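Local structure of type IV pilus assembly protein PilF (Thermus thermophilus HB8, 5OIU) at residues R32-V38 with Y49-K54; D247-I252 with H332-V336; K140-I144 with A233-L238. The protein is the motor ATPase of type IV pilus assembly, probably turning ATP binding and hydrolysis into the mechanical work of pilus extension. All blocks are in the same frame, centred on the assembly; numbering follows the deposited sequence.

Interaction 1: R32-V38 with Y49-K54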
loop_
_atom_site.group_PDB
_atom_site.type_symbol
_atom_site.label_atom_id
_atom_site.label_comp_id
_atom_site.label_asym_id
_atom_site.label_seq_id
_atom_site.Cartn_x
_atom_site.Cartn_y
_atom_site.Cartn_z
ATOM N N ARG C 32 -24.273 14.994 -38.503
ATOM C CA ARG C 32 -25.288 14.022 -38.903
ATOM C C ARG C 32 -24.756 13.211 -40.093
ATOM O O ARG C 32 -23.569 13.262 -40.429
ATOM C CB ARG C 32 -26.617 14.727 -39.211
ATOM C CG ARG C 32 -27.438 15.073 -37.958
ATOM C CD ARG C 32 -28.611 16.034 -38.229
ATOM N NE ARG C 32 -29.139 16.604 -36.982
ATOM C CZ ARG C 32 -30.144 17.481 -36.910
ATOM N NH1 ARG C 32 -30.537 17.951 -35.725
ATOM N NH2 ARG C 32 -30.748 17.899 -38.020
ATOM N N GLN C 33 -25.639 12.448 -40.736
ATOM C CA GLN C 33 -25.180 11.553 -41.799
ATOM C C GLN C 33 -24.675 12.333 -43.008
ATOM O O GLN C 33 -23.599 12.033 -43.543
ATOM C CB GLN C 33 -26.302 10.606 -42.205
ATOM C CG GLN C 33 -25.885 9.470 -43.103
ATOM C CD GLN C 33 -27.038 8.522 -43.343
ATOM O OE1 GLN C 33 -28.157 8.961 -43.624
ATOM N NE2 GLN C 33 -26.787 7.218 -43.201
ATOM N N ASN C 34 -25.420 13.359 -43.431
ATOM C CA ASN C 34 -25.089 14.107 -44.637
ATOM C C ASN C 34 -24.806 15.589 -44.418
ATOM O O ASN C 34 -24.439 16.273 -45.381
ATOM C CB ASN C 34 -26.210 13.925 -45.657
ATOM C CG ASN C 34 -26.355 12.484 -46.049
ATOM O OD1 ASN C 34 -27.391 11.856 -45.811
ATOM N ND2 ASN C 34 -25.277 11.923 -46.596
ATOM N N ASP C 35 -24.920 16.092 -43.188
ATOM C CA ASP C 35 -24.620 17.483 -42.882
ATOM C C ASP C 35 -24.248 17.610 -41.404
ATOM O O ASP C 35 -24.278 16.641 -40.640
ATOM C CB ASP C 35 -25.811 18.382 -43.228
ATOM C CG ASP C 35 -27.067 18.005 -42.467
ATOM O OD1 ASP C 35 -27.221 16.811 -42.113
ATOM O OD2 ASP C 35 -27.901 18.902 -42.218
ATOM N N VAL C 36 -23.882 18.821 -41.007
ATOM C CA VAL C 36 -23.777 19.189 -39.603
ATOM C C VAL C 36 -24.890 20.192 -39.326
ATOM O O VAL C 36 -25.011 21.207 -40.025
ATOM C CB VAL C 36 -22.403 19.778 -39.252
ATOM C CG1 VAL C 36 -22.406 20.211 -37.830
ATOM C CG2 VAL C 36 -21.310 18.766 -39.490
ATOM N N GLN C 37 -25.718 19.893 -38.335
ATOM C CA GLN C 37 -26.783 20.786 -37.925
ATOM C C GLN C 37 -26.351 21.539 -36.677
ATOM O O GLN C 37 -25.712 20.973 -35.782
ATOM C CB GLN C 37 -28.087 20.021 -37.666
ATOM C CG GLN C 37 -29.104 20.789 -36.804
ATOM C CD GLN C 37 -30.191 21.500 -37.617
ATOM O OE1 GLN C 37 -31.109 20.858 -38.134
ATOM N NE2 GLN C 37 -30.086 22.831 -37.726
ATOM N N VAL C 38 -26.671 22.829 -36.646
ATOM C CA VAL C 38 -26.450 23.686 -35.489
ATOM C C VAL C 38 -27.810 23.998 -34.892
ATOM O O VAL C 38 -28.718 24.440 -35.604
ATOM C CB VAL C 38 -25.698 24.969 -35.884
ATOM C CG1 VAL C 38 -25.549 25.931 -34.705
ATOM C CG2 VAL C 38 -24.352 24.608 -36.451
ATOM N N TYR C 49 -30.961 26.352 -36.022
ATOM C CA TYR C 49 -30.326 27.612 -36.402
ATOM C C TYR C 49 -29.840 27.595 -37.852
ATOM O O TYR C 49 -30.208 28.465 -38.651
ATOM C CB TYR C 49 -29.141 27.904 -35.472
ATOM C CG TYR C 49 -28.349 29.136 -35.860
ATOM C CD1 TYR C 49 -28.936 30.395 -35.825
ATOM C CD2 TYR C 49 -27.021 29.049 -36.252
ATOM C CE1 TYR C 49 -28.223 31.535 -36.161
ATOM C CE2 TYR C 49 -26.296 30.193 -36.593
ATOM C CZ TYR C 49 -26.914 31.429 -36.550
ATOM O OH TYR C 49 -26.248 32.583 -36.891
ATOM N N SER C 50 -28.998 26.615 -38.191
ATOM C CA SER C 50 -28.269 26.566 -39.453
ATOM C C SER C 50 -27.730 25.153 -39.666
ATOM O O SER C 50 -27.662 24.350 -38.732
ATOM C CB SER C 50 -27.135 27.601 -39.465
ATOM O OG SER C 50 -26.056 27.179 -40.273
ATOM N N THR C 51 -27.368 24.849 -40.916
ATOM C CA THR C 51 -26.686 23.609 -41.253
ATOM C C THR C 51 -25.388 23.916 -41.980
ATOM O O THR C 51 -25.237 24.952 -42.627
ATOM C CB THR C 51 -27.506 22.675 -42.146
ATOM O OG1 THR C 51 -27.467 23.175 -43.483
ATOM C CG2 THR C 51 -28.946 22.539 -41.670
ATOM N N LEU C 52 -24.461 22.970 -41.881
ATOM C CA LEU C 52 -23.107 23.055 -42.383
ATOM C C LEU C 52 -22.784 21.777 -43.138
ATOM O O LEU C 52 -23.246 20.699 -42.743
ATOM C CB LEU C 52 -22.108 23.222 -41.234
ATOM C CG LEU C 52 -21.398 24.560 -41.098
ATOM C CD1 LEU C 52 -22.398 25.692 -40.898
ATOM C CD2 LEU C 52 -20.411 24.478 -39.941
ATOM N N PRO C 53 -22.013 21.856 -44.221
ATOM C CA PRO C 53 -21.585 20.630 -44.902
ATOM C C PRO C 53 -20.573 19.879 -44.055
ATOM O O PRO C 53 -19.744 20.485 -43.371
ATOM C CB PRO C 53 -20.968 21.143 -46.207
ATOM C CG PRO C 53 -20.578 22.537 -45.901
ATOM C CD PRO C 53 -21.596 23.062 -44.947
ATOM N N LYS C 54 -20.651 18.547 -44.103
ATOM C CA LYS C 54 -19.874 17.713 -43.193
ATOM C C LYS C 54 -18.371 17.943 -43.301
ATOM O O LYS C 54 -17.646 17.677 -42.336
ATOM C CB LYS C 54 -20.202 16.241 -43.433
ATOM C CG LYS C 54 -19.775 15.340 -42.289
ATOM C CD LYS C 54 -20.785 14.232 -42.072
ATOM C CE LYS C 54 -20.197 13.158 -41.171
ATOM N NZ LYS C 54 -20.602 11.815 -41.677
#
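V36 and L52 form a hydrogen-bonded antiparallel pair: V36 N reaches L52 O at 2.6 Å in an almost straight line (175° at the hydrogen), and L52 N returns to V36 O. Beyond the non-hydrogen-bonded pair Q37-T51, V38 N donates to S50 O at 2.8 Å. There the register slips, because both Y49 and S50 face V38, a classic beta bulge. V38 O takes Y49 N at 3.0 Å and only a weak, longer bond from S50 N.

One side chain joins in at the same carbonyl. Q37 has CG anti to its backbone N (chi1 161°) but bends at chi2 (98°), which swings the amide toward the neighbouring strand so that NE2 donates to V38 O from the carbonyl face opposite Y49 N. The guanidinium of R32 lies flat over Q37 CB, and its NH2 adds a weak bond to OE1.

Apolar contact is modest: V36 CB meets L52 CB at 4.0 Å, while V38 CG1 runs alongside the Y49 ring, 3.8 Å from CD2. V36, V38 and L52 share one face, covered by helices 6-22 and 57-67. At the turn end, K54 CD comes within 3.4 Å of R32 O.

The chemistry implies a hairpin held mainly by its backbone, with Q37 bracing the V38 carbonyl at the bulge and the valines and L52 fastening it to the helices.

Interaction 2: D247-I252 with H332-V336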
loop_
_atom_site.group_PDB
_atom_site.type_symbol
_atom_site.label_atom_id
_atom_site.label_comp_id
_atom_site.label_asym_id
_atom_site.label_seq_id
_atom_site.Cartn_x
_atom_site.Cartn_y
_atom_site.Cartn_z
ATOM N N ASP C 247 -15.254 15.439 -2.636
ATOM C CA ASP C 247 -15.531 15.179 -1.235
ATOM C C ASP C 247 -14.420 15.827 -0.424
ATOM O O ASP C 247 -13.275 15.887 -0.878
ATOM C CB ASP C 247 -15.602 13.663 -1.014
ATOM C CG ASP C 247 -15.569 13.267 0.435
ATOM O OD1 ASP C 247 -16.594 13.436 1.130
ATOM O OD2 ASP C 247 -14.511 12.764 0.867
ATOM N N ALA C 248 -14.763 16.333 0.759
ATOM C CA ALA C 248 -13.787 17.091 1.535
ATOM C C ALA C 248 -12.650 16.202 2.022
ATOM O O ALA C 248 -11.473 16.501 1.792
ATOM C CB ALA C 248 -14.466 17.771 2.712
ATOM N N ALA C 249 -12.985 15.109 2.709
ATOM C CA ALA C 249 -11.963 14.202 3.206
ATOM C C ALA C 249 -11.043 13.762 2.078
ATOM O O ALA C 249 -9.825 13.648 2.258
ATOM C CB ALA C 249 -12.622 12.996 3.872
ATOM N N GLN C 250 -11.612 13.563 0.888
ATOM C CA GLN C 250 -10.833 13.135 -0.265
ATOM C C GLN C 250 -9.675 14.088 -0.559
ATOM O O GLN C 250 -8.631 13.668 -1.068
ATOM C CB GLN C 250 -11.768 13.011 -1.474
ATOM C CG GLN C 250 -11.412 11.922 -2.478
ATOM C CD GLN C 250 -11.641 10.522 -1.941
ATOM O OE1 GLN C 250 -12.762 10.175 -1.546
ATOM N NE2 GLN C 250 -10.574 9.699 -1.929
ATOM N N ALA C 251 -9.831 15.371 -0.238
ATOM C CA ALA C 251 -8.749 16.313 -0.509
ATOM C C ALA C 251 -7.465 15.923 0.222
ATOM O O ALA C 251 -6.367 16.068 -0.323
ATOM C CB ALA C 251 -9.188 17.723 -0.128
ATOM N N ILE C 252 -7.583 15.433 1.459
ATOM C CA ILE C 252 -6.414 14.976 2.205
ATOM C C ILE C 252 -5.720 13.854 1.447
ATOM O O ILE C 252 -4.501 13.868 1.253
ATOM C CB ILE C 252 -6.824 14.516 3.618
ATOM C CG1 ILE C 252 -7.421 15.663 4.421
ATOM C CG2 ILE C 252 -5.645 13.895 4.352
ATOM C CD1 ILE C 252 -8.146 15.210 5.632
ATOM N N HIS C 332 -22.831 22.841 1.239
ATOM C CA HIS C 332 -21.472 22.840 1.752
ATOM C C HIS C 332 -21.162 21.630 2.618
ATOM O O HIS C 332 -22.021 21.088 3.318
ATOM C CB HIS C 332 -21.216 24.085 2.558
ATOM C CG HIS C 332 -21.433 25.354 1.794
ATOM N ND1 HIS C 332 -22.510 26.188 2.024
ATOM C CD2 HIS C 332 -20.698 25.944 0.821
ATOM C CE1 HIS C 332 -22.436 27.228 1.215
ATOM N NE2 HIS C 332 -21.342 27.109 0.479
ATOM N N GLU C 333 -19.896 21.239 2.572
ATOM C CA GLU C 333 -19.316 20.272 3.489
ATOM C C GLU C 333 -17.997 20.851 3.991
ATOM O O GLU C 333 -17.080 21.070 3.188
ATOM C CB GLU C 333 -19.092 18.948 2.774
ATOM C CG GLU C 333 -18.868 17.786 3.673
ATOM C CD GLU C 333 -18.842 16.508 2.895
ATOM O OE1 GLU C 333 -17.792 16.230 2.269
ATOM O OE2 GLU C 333 -19.886 15.811 2.880
ATOM N N LEU C 334 -17.906 21.116 5.306
ATOM C CA LEU C 334 -16.762 21.840 5.885
ATOM C C LEU C 334 -16.042 20.959 6.900
ATOM O O LEU C 334 -16.496 20.799 8.039
ATOM C CB LEU C 334 -17.179 23.163 6.528
ATOM C CG LEU C 334 -16.051 23.925 7.260
ATOM C CD1 LEU C 334 -14.847 24.217 6.382
ATOM C CD2 LEU C 334 -16.557 25.234 7.897
ATOM N N LEU C 335 -14.903 20.421 6.477
ATOM C CA LEU C 335 -14.040 19.602 7.313
ATOM C C LEU C 335 -13.036 20.523 7.993
ATOM O O LEU C 335 -12.099 21.010 7.346
ATOM C CB LEU C 335 -13.338 18.540 6.472
ATOM C CG LEU C 335 -12.618 17.396 7.189
ATOM C CD1 LEU C 335 -12.393 16.250 6.235
ATOM C CD2 LEU C 335 -11.289 17.839 7.764
ATOM N N VAL C 336 -13.239 20.760 9.295
ATOM C CA VAL C 336 -12.330 21.554 10.120
ATOM C C VAL C 336 -11.393 20.601 10.849
ATOM O O VAL C 336 -11.841 19.692 11.565
ATOM C CB VAL C 336 -13.097 22.449 11.112
ATOM C CG1 VAL C 336 -12.135 23.306 11.916
ATOM C CG2 VAL C 336 -14.083 23.327 10.383
#
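The carboxylate of D247 comes up against that of E333, and D247 OD2 accepts from Q250 N at 3.0 Å, the shorter of the two side-chain bonds here. D247 is the N-cap of helix 248-257, and this is its capping bond; Q250 N arrives from the anti side of OD2, 34° out of the carboxylate plane. The other oxygen, OD1, forms a salt bridge with K355 of helix 351-360.

D247 OD1 also lies 3.2 Å from E333 OE1. Both atoms are acceptors, and the two carboxylate planes stand 82° apart, nearly perpendicular. E333 gets there because CG is anti to the backbone N (chi1 -164°) and the chain continues extended toward the helix start. Its OE1 takes a weak but straight bond from A248 N at 3.4 Å, while OE2 accepts from the backbone N of L366.

Below this polar end the packing is aliphatic. A248 CB rests 4.0 Å from L335 CB, and L335 CD1 reaches past it to A249 CA at 3.7 Å, with I252 CD1 more loosely placed at 4.4 Å. A248 also touches V272 of strand 269-281, which pairs with strand 328-336, so the helix start lies across both strands.

The small alanines let the helix start sit close to the strand. Two buried acids this near would be expected to repel, and the lysine, the helix-start N-H groups and the L366 amide probably offset much of that cost, making the first turn of the helix a site where negative charge is accommodated.

Interaction 3: K140-I144 with A233-L238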
loop_
_atom_site.group_PDB
_atom_site.type_symbol
_atom_site.label_atom_id
_atom_site.label_comp_id
_atom_site.label_asym_id
_atom_site.label_seq_id
_atom_site.Cartn_x
_atom_site.Cartn_y
_atom_site.Cartn_z
ATOM N N LYS C 140 -7.818 32.251 10.677
ATOM C CA LYS C 140 -6.550 31.795 11.207
ATOM C C LYS C 140 -5.408 32.568 10.556
ATOM O O LYS C 140 -5.521 33.013 9.408
ATOM C CB LYS C 140 -6.380 30.300 10.957
ATOM C CG LYS C 140 -7.235 29.436 11.859
ATOM C CD LYS C 140 -6.802 27.977 11.793
ATOM C CE LYS C 140 -6.805 27.367 13.191
ATOM N NZ LYS C 140 -7.951 27.905 13.981
ATOM N N PRO C 141 -4.283 32.723 11.259
ATOM C CA PRO C 141 -3.173 33.500 10.701
ATOM C C PRO C 141 -2.383 32.762 9.650
ATOM O O PRO C 141 -1.661 33.405 8.879
ATOM C CB PRO C 141 -2.303 33.769 11.924
ATOM C CG PRO C 141 -2.492 32.533 12.723
ATOM C CD PRO C 141 -3.925 32.129 12.555
ATOM N N TYR C 142 -2.458 31.440 9.603
ATOM C CA TYR C 142 -1.718 30.717 8.579
ATOM C C TYR C 142 -2.235 29.291 8.526
ATOM O O TYR C 142 -3.035 28.868 9.367
ATOM C CB TYR C 142 -0.213 30.751 8.850
ATOM C CG TYR C 142 0.116 30.674 10.306
ATOM C CD1 TYR C 142 0.005 29.478 10.985
ATOM C CD2 TYR C 142 0.540 31.800 11.005
ATOM C CE1 TYR C 142 0.305 29.387 12.323
ATOM C CE2 TYR C 142 0.848 31.727 12.353
ATOM C CZ TYR C 142 0.724 30.512 13.012
ATOM O OH TYR C 142 1.015 30.412 14.359
ATOM N N GLY C 143 -1.733 28.549 7.548
ATOM C CA GLY C 143 -2.287 27.272 7.150
ATOM C C GLY C 143 -2.828 27.319 5.727
ATOM O O GLY C 143 -2.976 28.379 5.108
ATOM N N ILE C 144 -3.099 26.130 5.200
ATOM C CA ILE C 144 -3.679 25.980 3.869
ATOM C C ILE C 144 -5.129 25.555 4.029
ATOM O O ILE C 144 -5.433 24.590 4.740
ATOM C CB ILE C 144 -2.885 24.994 2.994
ATOM C CG1 ILE C 144 -3.524 24.852 1.620
ATOM C CG2 ILE C 144 -2.677 23.643 3.685
ATOM C CD1 ILE C 144 -2.492 24.602 0.533
ATOM N N ALA C 233 2.366 27.259 3.638
ATOM C CA ALA C 233 1.534 27.236 4.833
ATOM C C ALA C 233 2.354 26.893 6.076
ATOM O O ALA C 233 2.129 27.464 7.149
ATOM C CB ALA C 233 0.385 26.256 4.661
ATOM N N LEU C 234 3.324 25.977 5.945
ATOM C CA LEU C 234 4.119 25.547 7.095
ATOM C C LEU C 234 4.959 26.686 7.663
ATOM O O LEU C 234 4.998 26.896 8.880
ATOM C CB LEU C 234 5.021 24.384 6.702
ATOM C CG LEU C 234 4.269 23.063 6.628
ATOM C CD1 LEU C 234 5.175 21.959 6.129
ATOM C CD2 LEU C 234 3.690 22.744 7.992
ATOM N N THR C 235 5.655 27.418 6.799
ATOM C CA THR C 235 6.535 28.480 7.267
ATOM C C THR C 235 5.778 29.669 7.852
ATOM O O THR C 235 6.410 30.524 8.488
ATOM C CB THR C 235 7.449 28.940 6.133
ATOM O OG1 THR C 235 6.664 29.554 5.109
ATOM C CG2 THR C 235 8.162 27.753 5.533
ATOM N N GLY C 236 4.459 29.757 7.664
ATOM C CA GLY C 236 3.705 30.761 8.384
ATOM C C GLY C 236 2.850 31.690 7.546
ATOM O O GLY C 236 2.438 32.743 8.029
ATOM N N HIS C 237 2.561 31.317 6.308
ATOM C CA HIS C 237 1.666 32.071 5.450
ATOM C C HIS C 237 0.272 31.449 5.453
ATOM O O HIS C 237 0.095 30.264 5.753
ATOM C CB HIS C 237 2.220 32.109 4.029
ATOM C CG HIS C 237 3.547 32.784 3.922
ATOM N ND1 HIS C 237 4.642 32.186 3.335
ATOM C CD2 HIS C 237 3.957 34.014 4.316
ATOM C CE1 HIS C 237 5.673 33.012 3.377
ATOM N NE2 HIS C 237 5.282 34.131 3.963
ATOM N N LEU C 238 -0.727 32.259 5.120
ATOM C CA LEU C 238 -2.077 31.751 4.913
ATOM C C LEU C 238 -2.281 31.467 3.421
ATOM O O LEU C 238 -2.179 32.375 2.585
ATOM C CB LEU C 238 -3.130 32.726 5.437
ATOM C CG LEU C 238 -4.554 32.197 5.187
ATOM C CD1 LEU C 238 -4.752 30.891 5.927
ATOM C CD2 LEU C 238 -5.623 33.195 5.584
#
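Y142 begins its contact at CB, which lies 3.2 Å from H237 O and 3.4 Å from G236 O, set against two successive carbonyls. CG lies between the backbone N and the carbonyl carbon (chi1 37°), and this turn leads the ring away from 233-238, beside G236 just after the helix. Y142 CG lies 3.9 Å from G236 O, and CD2 then meets that oxygen obliquely at 3.7 Å. One ring face is covered by P141 CG, offset toward the rim and 3.4 Å above the plane. At the tip, OH makes a weak hydrogen bond to N246 of the third subunit, whose R276 also packs on the tyrosine. An alanine here would retain the CB contacts but is likely to lose the ring's cover over P141 and its contact with G236, and to leave N246 of the third subunit without its hydroxyl partner.

The backbone supplies the firmer link. G143 N donates to H237 O at 3.1 Å (153° at the hydrogen), and G143 and L238 form a parallel bridge. G143 has a phi of 116°, where any side chain would jam against the preceding carbonyl. L238 packs against the backbone of 140-144, its CD1 3.2 Å from G143 O and its CD2 near K140 O. A233 CB packs on the G143-I144 peptide and lies 3.9 Å from I144 CB.

G236 closes helix 223-235 with a Schellman motif: a positive phi and bonds back into the last turn, after which the chain enters strand 238-243. That strand runs parallel to strand 143-148, which leads into the ATP-binding loop containing G152 to S156. Neighbouring parallel strands, one feeding the Walker A loop and the other following a helix, are typical of the P-loop NTPase core.

Interaction 1 stands apart, about 45 Å and 55 Å (centre to centre) from interactions 2 and 3 and across the chain's centre from both. It joins two strands of the N-terminal antiparallel sheet, one face exposed in part, and relies on backbone bonds. Interactions 2 and 3 both reach the seven-stranded sheet, with centres about 18 Å apart and no touch. Interaction 2 is wholly buried, seating a helix start on an edge strand through alanine and leucine packing beside two close acids, one of them paired with a lysine. Interaction 3, where two parallel strands begin, is partly buried: glycine-dependent backbone geometry inside, and a tyrosine reaching another subunit outside.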